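Side-chain contacts in dTDP-4-dehydrorhamnose reductase (PDB 3SC6), which probably catalyses the NADPH-dependent reduction of dTDP-4-dehydrorhamnose to dTDP-L-rhamnose, as part of the rhamnose biosynthetic pathway: residues A[66-69]-A[70-73]; A[78-81]-A[82-86]; A[86-89]-A[90-94]; A[133-136]-A[137-140]. One frame throughout, in Å; residues are numbered along the deposited sequence.

Contact 1: residues A[66-69]-A[70-73]; sequences YTKV and DQAE. With NAP (NADP nicotinamide-adenine-dinucleotide phosphate), chain G.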
loop_
_atom_site.group_PDB
_atom_site.type_symbol
_atom_site.label_atom_id
_atom_site.label_comp_id
_atom_site.label_asym_id
_atom_site.label_seq_id
_atom_site.Cartn_x
_atom_site.Cartn_y
_atom_site.Cartn_z
ATOM N N TYR A 66 2.368 9.965 -3.409
ATOM C CA TYR A 66 2.349 10.204 -4.844
ATOM C C TYR A 66 2.547 8.814 -5.428
ATOM O O TYR A 66 3.671 8.328 -5.516
ATOM C CB TYR A 66 3.491 11.142 -5.237
ATOM C CG TYR A 66 3.557 11.472 -6.706
ATOM C CD1 TYR A 66 2.874 12.566 -7.221
ATOM C CD2 TYR A 66 4.315 10.704 -7.577
ATOM C CE1 TYR A 66 2.934 12.881 -8.570
ATOM C CE2 TYR A 66 4.385 11.010 -8.926
ATOM C CZ TYR A 66 3.692 12.101 -9.418
ATOM O OH TYR A 66 3.753 12.408 -10.760
ATOM N N THR A 67 1.444 8.175 -5.811
ATOM C CA THR A 67 1.480 6.821 -6.365
ATOM C C THR A 67 1.451 6.720 -7.892
ATOM O O THR A 67 0.852 5.793 -8.442
ATOM C CB THR A 67 0.298 6.005 -5.818
ATOM O OG1 THR A 67 -0.933 6.595 -6.251
ATOM C CG2 THR A 67 0.339 5.966 -4.295
ATOM N N LYS A 68 2.100 7.659 -8.575
ATOM C CA LYS A 68 2.144 7.650 -10.039
ATOM C C LYS A 68 3.519 7.134 -10.457
ATOM O O LYS A 68 4.389 7.895 -10.889
ATOM C CB LYS A 68 1.859 9.042 -10.591
ATOM C CG LYS A 68 0.494 9.565 -10.166
ATOM C CD LYS A 68 0.202 10.949 -10.701
ATOM C CE LYS A 68 -1.162 11.422 -10.232
ATOM N NZ LYS A 68 -1.489 12.781 -10.741
ATOM N N VAL A 69 3.685 5.823 -10.306
ATOM C CA VAL A 69 4.924 5.112 -10.623
ATOM C C VAL A 69 5.625 5.580 -11.897
ATOM O O VAL A 69 6.782 5.990 -11.853
ATOM C CB VAL A 69 4.672 3.587 -10.723
ATOM C CG1 VAL A 69 5.957 2.858 -11.059
ATOM C CG2 VAL A 69 4.099 3.052 -9.420
ATOM N N ASP A 70 4.923 5.516 -13.024
ATOM C CA ASP A 70 5.486 5.929 -14.315
ATOM C C ASP A 70 5.860 7.401 -14.413
ATOM O O ASP A 70 6.973 7.738 -14.821
ATOM C CB ASP A 70 4.514 5.600 -15.452
ATOM C CG ASP A 70 4.280 4.118 -15.607
ATOM O OD1 ASP A 70 3.348 3.733 -16.343
ATOM O OD2 ASP A 70 5.019 3.334 -14.980
ATOM N N GLN A 71 4.933 8.277 -14.044
ATOM C CA GLN A 71 5.185 9.711 -14.116
ATOM C C GLN A 71 6.228 10.156 -13.082
ATOM O O GLN A 71 6.807 11.237 -13.200
ATOM C CB GLN A 71 3.868 10.482 -13.971
ATOM C CG GLN A 71 3.992 11.991 -14.132
ATOM C CD GLN A 71 2.652 12.698 -14.033
ATOM O OE1 GLN A 71 2.569 13.915 -14.199
ATOM N NE2 GLN A 71 1.592 11.934 -13.775
ATOM N N ALA A 72 6.472 9.309 -12.083
ATOM C CA ALA A 72 7.447 9.604 -11.038
ATOM C C ALA A 72 8.831 9.811 -11.651
ATOM O O ALA A 72 9.628 10.598 -11.145
ATOM C CB ALA A 72 7.488 8.471 -10.023
ATOM N N GLU A 73 9.105 9.091 -12.736
ATOM C CA GLU A 73 10.388 9.182 -13.438
ATOM C C GLU A 73 10.590 10.558 -14.073
ATOM O O GLU A 73 11.717 11.031 -14.205
ATOM C CB GLU A 73 10.456 8.107 -14.533
ATOM C CG GLU A 73 10.408 6.664 -14.030
ATOM C CD GLU A 73 11.624 6.281 -13.204
ATOM O OE1 GLU A 73 12.647 6.994 -13.278
ATOM O OE2 GLU A 73 11.574 5.235 -12.521
HETATM P PA NAP G . -3.775 6.556 -3.765
HETATM O O1A NAP G . -3.009 7.374 -4.776
HETATM O O2A NAP G . -5.235 6.248 -4.017
HETATM O O5B NAP G . -3.657 7.256 -2.321
HETATM C C5B NAP G . -2.766 8.340 -2.074
HETATM C C4B NAP G . -3.580 9.561 -1.660
HETATM O O4B NAP G . -2.703 10.592 -1.178
HETATM C C3B NAP G . -4.374 10.145 -2.828
HETATM O O3B NAP G . -5.771 10.219 -2.532
HETATM C C2B NAP G . -3.807 11.534 -3.015
HETATM O O2B NAP G . -4.806 12.477 -3.398
HETATM C C1B NAP G . -3.212 11.841 -1.646
HETATM N N9A NAP G . -2.222 12.951 -1.695
HETATM C C8A NAP G . -1.479 13.348 -2.745
HETATM N N7A NAP G . -0.734 14.413 -2.372
HETATM C C5A NAP G . -1.027 14.685 -1.087
HETATM C C6A NAP G . -0.570 15.706 -0.115
HETATM N N6A NAP G . 0.351 16.635 -0.470
HETATM N N1A NAP G . -1.090 15.680 1.133
HETATM C C2A NAP G . -2.003 14.751 1.479
HETATM N N3A NAP G . -2.434 13.816 0.607
HETATM C C4A NAP G . -1.967 13.765 -0.667
HETATM O O3 NAP G . -2.981 5.169 -3.524
HETATM P PN NAP G . -3.268 4.193 -2.263
HETATM O O1N NAP G . -3.032 2.773 -2.720
HETATM O O2N NAP G . -4.562 4.574 -1.589
HETATM O O5D NAP G . -2.086 4.581 -1.250
HETATM C C5D NAP G . -1.841 3.796 -0.083
HETATM C C4D NAP G . -0.340 3.671 0.175
HETATM O O4D NAP G . 0.125 2.373 -0.228
HETATM C C3D NAP G . 0.487 4.700 -0.590
HETATM O O3D NAP G . 1.322 5.430 0.312
HETATM C C2D NAP G . 1.328 3.901 -1.562
HETATM O O2D NAP G . 2.635 4.465 -1.667
HETATM C C1D NAP G . 1.345 2.495 -0.972
HETATM N N1N NAP G . 1.445 1.431 -1.983
HETATM C C2N NAP G . 0.498 1.308 -2.928
HETATM C C3N NAP G . 0.577 0.302 -3.891
HETATM C C7N NAP G . -0.499 0.193 -4.939
HETATM O O7N NAP G . -1.384 1.036 -4.969
HETATM N N7N NAP G . -0.481 -0.812 -5.813
HETATM C C4N NAP G . 1.651 -0.583 -3.859
HETATM C C5N NAP G . 2.611 -0.439 -2.871
HETATM C C6N NAP G . 2.483 0.582 -1.936
HETATM P P2B NAP G . -4.878 13.031 -4.911
HETATM O O1X NAP G . -6.197 13.762 -4.942
HETATM O O2X NAP G . -3.670 13.926 -5.050
HETATM O O3X NAP G . -4.826 11.790 -5.769
#
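Ala-72 N points back at two carbonyls of the preceding turn and shares its hydrogen between them, 2.8 Å from Lys-68 O and 3.3 Å from Val-69 O. Both bonds are weak, and helix 69-72 is a short, weakly bonded turn. Tyr-66 packs against this turn: the edge of its ring meets Ala-72 CA, 4.0 Å from CE2, while its OH abuts the aliphatic part of Gln-71, with CG 3.4 Å away. Having CG anti to the backbone N (chi1 -179°) carries the tyrosine ring toward Gln-71 and Ala-72. Lys-68 lays CG over one face of that ring, off-centre toward the rim, and its extended chain runs alongside Gln-71 in the same direction. Asp-70 OD2 forms a salt bridge with Arg-251. Between these packed residues Thr-67 faces the other way, and its OG1 donates to the cofactor phosphate oxygen O1A at 2.7 Å. Its methyl CG2 lies 3.6 Å from C2D of the nicotinamide-side ribose. This is the loop after parallel strand 59-62 of the Rossmann fold, which here lines the NADP pocket at the pyrophosphate.

Contact 2: residues A[78-81]-A[82-86]; sequences LAYV and INAIG
Ile-82 lies alongside Leu-78, one helical turn back, their side chains pointing the same way and Leu-78 CD1 reaching Ile-82 CG1 at 4.2 Å. Placing CG1 anti to its own carbonyl carbon (chi1 -60°) directs that branch of Ile-82 back toward the Leu-78 end, and the side chain also touches the bound NADP. The matching backbone bond, from Ile-82 N to Leu-78 O, is weak. Asn-83 follows with a regular bond, its N 3.0 Å from Ala-79 O. Its amide is buried and held at both ends: OD1 accepts from Tyr-66 N and ND2 bonds to Ser-133 OG, which fixes the rotation of the group between a loop and helix 129-144. Ala-84 brings its methyl to Tyr-80, CB lying 3.9 Å from CD1 at an oblique angle to the ring. Here the helix widens. Tyr-80 O accepts from Ala-84 N at 2.6 Å and also from Ile-85 N at 3.0 Å, so one carbonyl serves two successive amides. Ile-85 packs its CB against Val-81 O. Gly-86 closes the sequence with a weak bond from its N to Val-81 O, again five residues back. The pair of i+5 bonds marks a pi-type turn within helix 76-97, one of the helices flanking the parallel sheet of this Rossmann fold beside the adenine end of the cofactor.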
loop_
_atom_site.group_PDB
_atom_site.type_symbol
_atom_site.label_atom_id
_atom_site.label_comp_id
_atom_site.label_asym_id
_atom_site.label_seq_id
_atom_site.Cartn_x
_atom_site.Cartn_y
_atom_site.Cartn_z
ATOM N N LEU A 78 8.878 16.199 -7.248
ATOM C CA LEU A 78 7.507 16.037 -6.774
ATOM C C LEU A 78 7.297 14.686 -6.080
ATOM O O LEU A 78 6.457 14.573 -5.197
ATOM C CB LEU A 78 6.523 16.207 -7.936
ATOM C CG LEU A 78 5.030 16.123 -7.608
ATOM C CD1 LEU A 78 4.650 17.161 -6.559
ATOM C CD2 LEU A 78 4.202 16.311 -8.870
ATOM N N ALA A 79 8.053 13.669 -6.487
ATOM C CA ALA A 79 7.946 12.337 -5.889
ATOM C C ALA A 79 8.504 12.407 -4.476
ATOM O O ALA A 79 7.910 11.865 -3.535
ATOM C CB ALA A 79 8.706 11.324 -6.705
ATOM N N TYR A 80 9.661 13.051 -4.338
ATOM C CA TYR A 80 10.300 13.215 -3.034
ATOM C C TYR A 80 9.558 14.164 -2.107
ATOM O O TYR A 80 9.322 13.831 -0.947
ATOM C CB TYR A 80 11.777 13.633 -3.155
ATOM C CG TYR A 80 12.712 12.504 -3.525
ATOM C CD1 TYR A 80 13.371 11.801 -2.524
ATOM C CD2 TYR A 80 12.921 12.115 -4.839
ATOM C CE1 TYR A 80 14.220 10.760 -2.811
ATOM C CE2 TYR A 80 13.782 11.059 -5.141
ATOM C CZ TYR A 80 14.424 10.389 -4.111
ATOM O OH TYR A 80 15.277 9.341 -4.360
ATOM N N VAL A 81 9.193 15.339 -2.603
ATOM C CA VAL A 81 8.481 16.304 -1.775
ATOM C C VAL A 81 7.314 15.632 -1.068
ATOM O O VAL A 81 7.162 15.766 0.138
ATOM C CB VAL A 81 7.969 17.519 -2.591
ATOM C CG1 VAL A 81 7.132 18.441 -1.710
ATOM C CG2 VAL A 81 9.129 18.278 -3.202
ATOM N N ILE A 82 6.508 14.890 -1.817
ATOM C CA ILE A 82 5.353 14.206 -1.242
ATOM C C ILE A 82 5.712 12.995 -0.395
ATOM O O ILE A 82 5.387 12.953 0.778
ATOM C CB ILE A 82 4.361 13.721 -2.329
ATOM C CG1 ILE A 82 3.819 14.894 -3.147
ATOM C CG2 ILE A 82 3.188 12.980 -1.681
ATOM C CD1 ILE A 82 3.066 15.896 -2.327
ATOM N N ASN A 83 6.380 12.016 -1.000
ATOM C CA ASN A 83 6.768 10.786 -0.307
ATOM C C ASN A 83 7.858 10.876 0.758
ATOM O O ASN A 83 7.762 10.209 1.795
ATOM C CB ASN A 83 7.143 9.704 -1.327
ATOM C CG ASN A 83 5.961 9.261 -2.181
ATOM O OD1 ASN A 83 4.814 9.592 -1.892
ATOM N ND2 ASN A 83 6.238 8.474 -3.210
ATOM N N ALA A 84 8.891 11.670 0.508
ATOM C CA ALA A 84 9.984 11.810 1.468
ATOM C C ALA A 84 9.726 12.934 2.473
ATOM O O ALA A 84 9.472 12.677 3.657
ATOM C CB ALA A 84 11.289 12.050 0.735
ATOM N N ILE A 85 9.796 14.177 1.994
ATOM C CA ILE A 85 9.577 15.347 2.839
ATOM C C ILE A 85 8.241 15.245 3.561
ATOM O O ILE A 85 8.127 15.607 4.729
ATOM C CB ILE A 85 9.650 16.671 2.027
ATOM C CG1 ILE A 85 11.019 16.805 1.348
ATOM C CG2 ILE A 85 9.401 17.876 2.921
ATOM C CD1 ILE A 85 12.179 16.764 2.310
ATOM N N GLY A 86 7.233 14.736 2.868
ATOM C CA GLY A 86 5.908 14.585 3.454
ATOM C C GLY A 86 5.906 13.662 4.660
ATOM O O GLY A 86 5.270 13.951 5.670
#

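Contact 3: residues A[86-89]-A[90-94]; sequences GARN and VAVAS
Arg-88 and Val-92 run side by side in the same direction from successive turns of the helix, with Arg-88 CD 3.9 Å from Val-92 CG2. The valine branch that touches is the one anti to its carbonyl carbon, which also brings CG2 over Arg-88 O. Bends at chi2 and chi3 fold the arginine back, so that its guanidinium meets the side chain of Asn-89 edge-on. NE and NH1 both donate to Asn-89 OD1, at 2.8 Å and 3.0 Å, in a side-on grip on a single oxygen. The acceptor lies close to the guanidinium plane, while NH1 approaches in the plane of the amide carbonyl and NE from a tilt of 21°. With Asn-89 ND2 bonded to Ile-42 O, both ends of this buried amide are engaged, and its flat group is tied at once to the arginine and to the loop that leads into helix 45-55. Here helix 76-97 packs on the parallel sheet of the Rossmann fold, between helices 45-55 and 129-144: Val-90 faces strands 59-62 and 100-106, Ala-93 leans on helix 45-55, and Arg-88 rests on Phe-140 and Leu-144 of helix 129-144. On the sheet-facing side, Val-90 points its CG2 branch at Gly-86 O, 3.4 Å away, one turn earlier. Regular i+4 backbone bonds link the two segments, the straightest being Ala-93 N to Asn-89 O at 177°. The next carbonyl, Val-90 O, takes two bonds from Ser-94, through N at 3.0 Å and through OG, which arrive from opposite faces of the carbonyl plane.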
loop_
_atom_site.group_PDB
_atom_site.type_symbol
_atom_site.label_atom_id
_atom_site.label_comp_id
_atom_site.label_asym_id
_atom_site.label_seq_id
_atom_site.Cartn_x
_atom_site.Cartn_y
_atom_site.Cartn_z
ATOM N N GLY A 86 7.233 14.736 2.868
ATOM C CA GLY A 86 5.908 14.585 3.454
ATOM C C GLY A 86 5.906 13.662 4.660
ATOM O O GLY A 86 5.270 13.951 5.670
ATOM N N ALA A 87 6.617 12.544 4.554
ATOM C CA ALA A 87 6.695 11.586 5.651
ATOM C C ALA A 87 7.504 12.184 6.794
ATOM O O ALA A 87 7.263 11.896 7.966
ATOM C CB ALA A 87 7.337 10.285 5.172
ATOM N N ARG A 88 8.469 13.024 6.443
ATOM C CA ARG A 88 9.323 13.670 7.430
ATOM C C ARG A 88 8.488 14.650 8.278
ATOM O O ARG A 88 8.637 14.696 9.502
ATOM C CB ARG A 88 10.511 14.319 6.701
ATOM C CG ARG A 88 11.586 15.007 7.544
ATOM C CD ARG A 88 11.110 16.253 8.239
ATOM N NE ARG A 88 10.598 17.195 7.253
ATOM C CZ ARG A 88 11.345 18.061 6.571
ATOM N NH1 ARG A 88 10.767 18.872 5.694
ATOM N NH2 ARG A 88 12.661 18.113 6.748
ATOM N N ASN A 89 7.595 15.398 7.630
ATOM C CA ASN A 89 6.728 16.365 8.322
ATOM C C ASN A 89 5.745 15.662 9.258
ATOM O O ASN A 89 5.525 16.096 10.390
ATOM C CB ASN A 89 5.933 17.205 7.314
ATOM C CG ASN A 89 6.818 18.040 6.408
ATOM O OD1 ASN A 89 8.012 18.184 6.648
ATOM N ND2 ASN A 89 6.222 18.620 5.372
ATOM N N VAL A 90 5.137 14.583 8.771
ATOM C CA VAL A 90 4.179 13.823 9.577
ATOM C C VAL A 90 4.913 13.131 10.718
ATOM O O VAL A 90 4.337 12.887 11.776
ATOM C CB VAL A 90 3.409 12.793 8.727
ATOM C CG1 VAL A 90 2.518 11.919 9.600
ATOM C CG2 VAL A 90 2.596 13.508 7.648
ATOM N N ALA A 91 6.192 12.827 10.496
ATOM C CA ALA A 91 7.014 12.175 11.508
ATOM C C ALA A 91 7.249 13.153 12.652
ATOM O O ALA A 91 7.027 12.822 13.820
ATOM C CB ALA A 91 8.325 11.722 10.912
ATOM N N VAL A 92 7.694 14.359 12.308
ATOM C CA VAL A 92 7.953 15.403 13.297
ATOM C C VAL A 92 6.721 15.622 14.180
ATOM O O VAL A 92 6.806 15.547 15.405
ATOM C CB VAL A 92 8.338 16.740 12.617
ATOM C CG1 VAL A 92 8.454 17.852 13.640
ATOM C CG2 VAL A 92 9.631 16.588 11.825
ATOM N N ALA A 93 5.578 15.876 13.548
ATOM C CA ALA A 93 4.325 16.105 14.271
ATOM C C ALA A 93 3.970 14.919 15.169
ATOM O O ALA A 93 3.561 15.100 16.317
ATOM C CB ALA A 93 3.199 16.383 13.295
ATOM N N SER A 94 4.118 13.707 14.641
ATOM C CA SER A 94 3.814 12.503 15.404
ATOM C C SER A 94 4.639 12.488 16.686
ATOM O O SER A 94 4.143 12.101 17.748
ATOM C CB SER A 94 4.125 11.254 14.583
ATOM O OG SER A 94 3.372 11.224 13.383
#

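Contact 4: residues A[133-136]-A[137-140]; sequences SKYA and GEQF. With NAP (NADP nicotinamide-adenine-dinucleotide phosphate), chain G.
Tyr-135 and Gln-139 make the main contact of the tyrosine ring, a CH-pi interaction in which Gln-139 CG lies over one face, 4.2 Å from the ring centroid and shifted toward the rim. A bend at chi2 (-61°) turns the glutamine chain back along the ring toward its hydroxyl end, where the amide stands almost upright to it, the two planes being 81° apart. Loop residues Pro-124 and Pro-126 also pack on this tyrosine.

Polar contacts run along the backbone and outward from it. Four regular i+4 bonds join the segments, the shortest from Glu-138 N to Lys-134 O at 2.7 Å. The carboxylate of Glu-138 is buried and engaged at both oxygens, OE1 in a salt bridge with Arg-152 and OE2 in a hydrogen bond with Ser-105, which probably keeps it ionised and anchors the helix to the sheet. Glu-138 also crosses Tyr-135 at about a right angle, its OE1 lying 3.7 Å from Tyr-135 CD1. Ser-133 OG bonds to Tyr-130 O within its own helix.

Contact with the cofactor comes from Lys-134, whose chain, bent at chi3, leads away from the rest of the cluster. Its NZ is placed 2.7 Å from O3D and 2.8 Å from O2D of the nicotinamide ribose, bonds that are plausible although the position of NZ is less certain. Tyr-130, which also bonds to NADP, and Lys-134 form the Tyr-x-x-x-Lys motif of short-chain dehydrogenases/reductases, at the start of helix 129-144.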
loop_
_atom_site.group_PDB
_atom_site.type_symbol
_atom_site.label_atom_id
_atom_site.label_comp_id
_atom_site.label_asym_id
_atom_site.label_seq_id
_atom_site.Cartn_x
_atom_site.Cartn_y
_atom_site.Cartn_z
ATOM N N SER A 133 11.817 7.190 -3.488
ATOM C CA SER A 133 11.176 8.284 -2.772
ATOM C C SER A 133 10.580 7.801 -1.456
ATOM O O SER A 133 10.717 8.475 -0.435
ATOM C CB SER A 133 10.091 8.934 -3.627
ATOM O OG SER A 133 9.078 8.000 -3.945
ATOM N N LYS A 134 9.912 6.646 -1.460
ATOM C CA LYS A 134 9.342 6.170 -0.206
ATOM C C LYS A 134 10.390 5.573 0.725
ATOM O O LYS A 134 10.202 5.569 1.937
ATOM C CB LYS A 134 8.109 5.286 -0.371
ATOM C CG LYS A 134 6.988 6.025 -1.088
ATOM C CD LYS A 134 5.644 5.356 -0.946
ATOM C CE LYS A 134 5.206 5.414 0.526
ATOM N NZ LYS A 134 3.871 4.837 0.802
ATOM N N TYR A 135 11.489 5.067 0.180
ATOM C CA TYR A 135 12.531 4.525 1.041
ATOM C C TYR A 135 13.083 5.705 1.831
ATOM O O TYR A 135 13.332 5.592 3.032
ATOM C CB TYR A 135 13.618 3.793 0.255
ATOM C CG TYR A 135 14.793 3.384 1.114
ATOM C CD1 TYR A 135 14.685 2.341 2.025
ATOM C CD2 TYR A 135 16.035 3.995 0.962
ATOM C CE1 TYR A 135 15.765 1.965 2.811
ATOM C CE2 TYR A 135 17.123 3.616 1.731
ATOM C CZ TYR A 135 16.982 2.597 2.654
ATOM O OH TYR A 135 18.058 2.205 3.428
ATOM N N ALA A 136 13.242 6.843 1.151
ATOM C CA ALA A 136 13.738 8.057 1.780
ATOM C C ALA A 136 12.714 8.444 2.837
ATOM O O ALA A 136 13.057 8.955 3.900
ATOM C CB ALA A 136 13.898 9.173 0.753
ATOM N N GLY A 137 11.446 8.197 2.526
ATOM C CA GLY A 137 10.354 8.494 3.445
ATOM C C GLY A 137 10.483 7.633 4.689
ATOM O O GLY A 137 10.362 8.135 5.805
ATOM N N GLU A 138 10.740 6.337 4.500
ATOM C CA GLU A 138 10.894 5.410 5.623
ATOM C C GLU A 138 12.030 5.838 6.535
ATOM O O GLU A 138 11.907 5.779 7.761
ATOM C CB GLU A 138 11.198 3.994 5.139
ATOM C CG GLU A 138 10.119 3.327 4.314
ATOM C CD GLU A 138 10.551 1.951 3.836
ATOM O OE1 GLU A 138 11.725 1.586 4.055
ATOM O OE2 GLU A 138 9.731 1.241 3.226
ATOM N N GLN A 139 13.143 6.257 5.937
ATOM C CA GLN A 139 14.292 6.687 6.722
ATOM C C GLN A 139 13.975 7.900 7.597
ATOM O O GLN A 139 14.365 7.914 8.760
ATOM C CB GLN A 139 15.521 6.920 5.838
ATOM C CG GLN A 139 16.006 5.664 5.099
ATOM C CD GLN A 139 16.435 4.525 6.036
ATOM O OE1 GLN A 139 16.552 4.700 7.247
ATOM N NE2 GLN A 139 16.693 3.361 5.460
ATOM N N PHE A 140 13.281 8.918 7.078
ATOM C CA PHE A 140 12.972 10.062 7.943
ATOM C C PHE A 140 12.107 9.631 9.115
ATOM O O PHE A 140 12.211 10.204 10.194
ATOM C CB PHE A 140 12.305 11.246 7.241
ATOM C CG PHE A 140 13.181 11.976 6.272
ATOM C CD1 PHE A 140 14.156 12.844 6.738
ATOM C CD2 PHE A 140 12.942 11.923 4.914
ATOM C CE1 PHE A 140 14.950 13.566 5.856
ATOM C CE2 PHE A 140 13.724 12.653 4.026
ATOM C CZ PHE A 140 14.727 13.474 4.500
HETATM P PA NAP G . -3.775 6.556 -3.765
HETATM O O1A NAP G . -3.009 7.374 -4.776
HETATM O O2A NAP G . -5.235 6.248 -4.017
HETATM O O5B NAP G . -3.657 7.256 -2.321
HETATM C C5B NAP G . -2.766 8.340 -2.074
HETATM C C4B NAP G . -3.580 9.561 -1.660
HETATM O O4B NAP G . -2.703 10.592 -1.178
HETATM C C3B NAP G . -4.374 10.145 -2.828
HETATM O O3B NAP G . -5.771 10.219 -2.532
HETATM C C2B NAP G . -3.807 11.534 -3.015
HETATM O O2B NAP G . -4.806 12.477 -3.398
HETATM C C1B NAP G . -3.212 11.841 -1.646
HETATM N N9A NAP G . -2.222 12.951 -1.695
HETATM C C8A NAP G . -1.479 13.348 -2.745
HETATM N N7A NAP G . -0.734 14.413 -2.372
HETATM C C5A NAP G . -1.027 14.685 -1.087
HETATM C C6A NAP G . -0.570 15.706 -0.115
HETATM N N6A NAP G . 0.351 16.635 -0.470
HETATM N N1A NAP G . -1.090 15.680 1.133
HETATM C C2A NAP G . -2.003 14.751 1.479
HETATM N N3A NAP G . -2.434 13.816 0.607
HETATM C C4A NAP G . -1.967 13.765 -0.667
HETATM O O3 NAP G . -2.981 5.169 -3.524
HETATM P PN NAP G . -3.268 4.193 -2.263
HETATM O O1N NAP G . -3.032 2.773 -2.720
HETATM O O2N NAP G . -4.562 4.574 -1.589
HETATM O O5D NAP G . -2.086 4.581 -1.250
HETATM C C5D NAP G . -1.841 3.796 -0.083
HETATM C C4D NAP G . -0.340 3.671 0.175
HETATM O O4D NAP G . 0.125 2.373 -0.228
HETATM C C3D NAP G . 0.487 4.700 -0.590
HETATM O O3D NAP G . 1.322 5.430 0.312
HETATM C C2D NAP G . 1.328 3.901 -1.562
HETATM O O2D NAP G . 2.635 4.465 -1.667
HETATM C C1D NAP G . 1.345 2.495 -0.972
HETATM N N1N NAP G . 1.445 1.431 -1.983
HETATM C C2N NAP G . 0.498 1.308 -2.928
HETATM C C3N NAP G . 0.577 0.302 -3.891
HETATM C C7N NAP G . -0.499 0.193 -4.939
HETATM O O7N NAP G . -1.384 1.036 -4.969
HETATM N N7N NAP G . -0.481 -0.812 -5.813
HETATM C C4N NAP G . 1.651 -0.583 -3.859
HETATM C C5N NAP G . 2.611 -0.439 -2.871
HETATM C C6N NAP G . 2.483 0.582 -1.936
HETATM P P2B NAP G . -4.878 13.031 -4.911
HETATM O O1X NAP G . -6.197 13.762 -4.942
HETATM O O2X NAP G . -3.670 13.926 -5.050
HETATM O O3X NAP G . -4.826 11.790 -5.769
#

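How the contacts relate
Contacts 1, 2 and 4 all reach NADP, at the pyrophosphate, the adenine end and the nicotinamide ribose respectively; the centres of contacts 1 and 4 are about 15 Å apart and these two do not touch. Contact 2 bridges them through Asn-83, whose OD1 is 2.9 Å from Tyr-66 N of contact 1 and whose ND2 is 3.0 Å from Ser-133 OG of contact 4. A second-shell asparagine thus probably helps to position both cofactor-binding segments. Contact 3 continues contact 2 along helix 76-97, sharing Gly-86, and leads away from the cofactor. It meets contact 4 where Arg-88 CG packs 3.5 Å from Phe-140 CD1, so the two neighbouring helices stay in touch beyond the pocket.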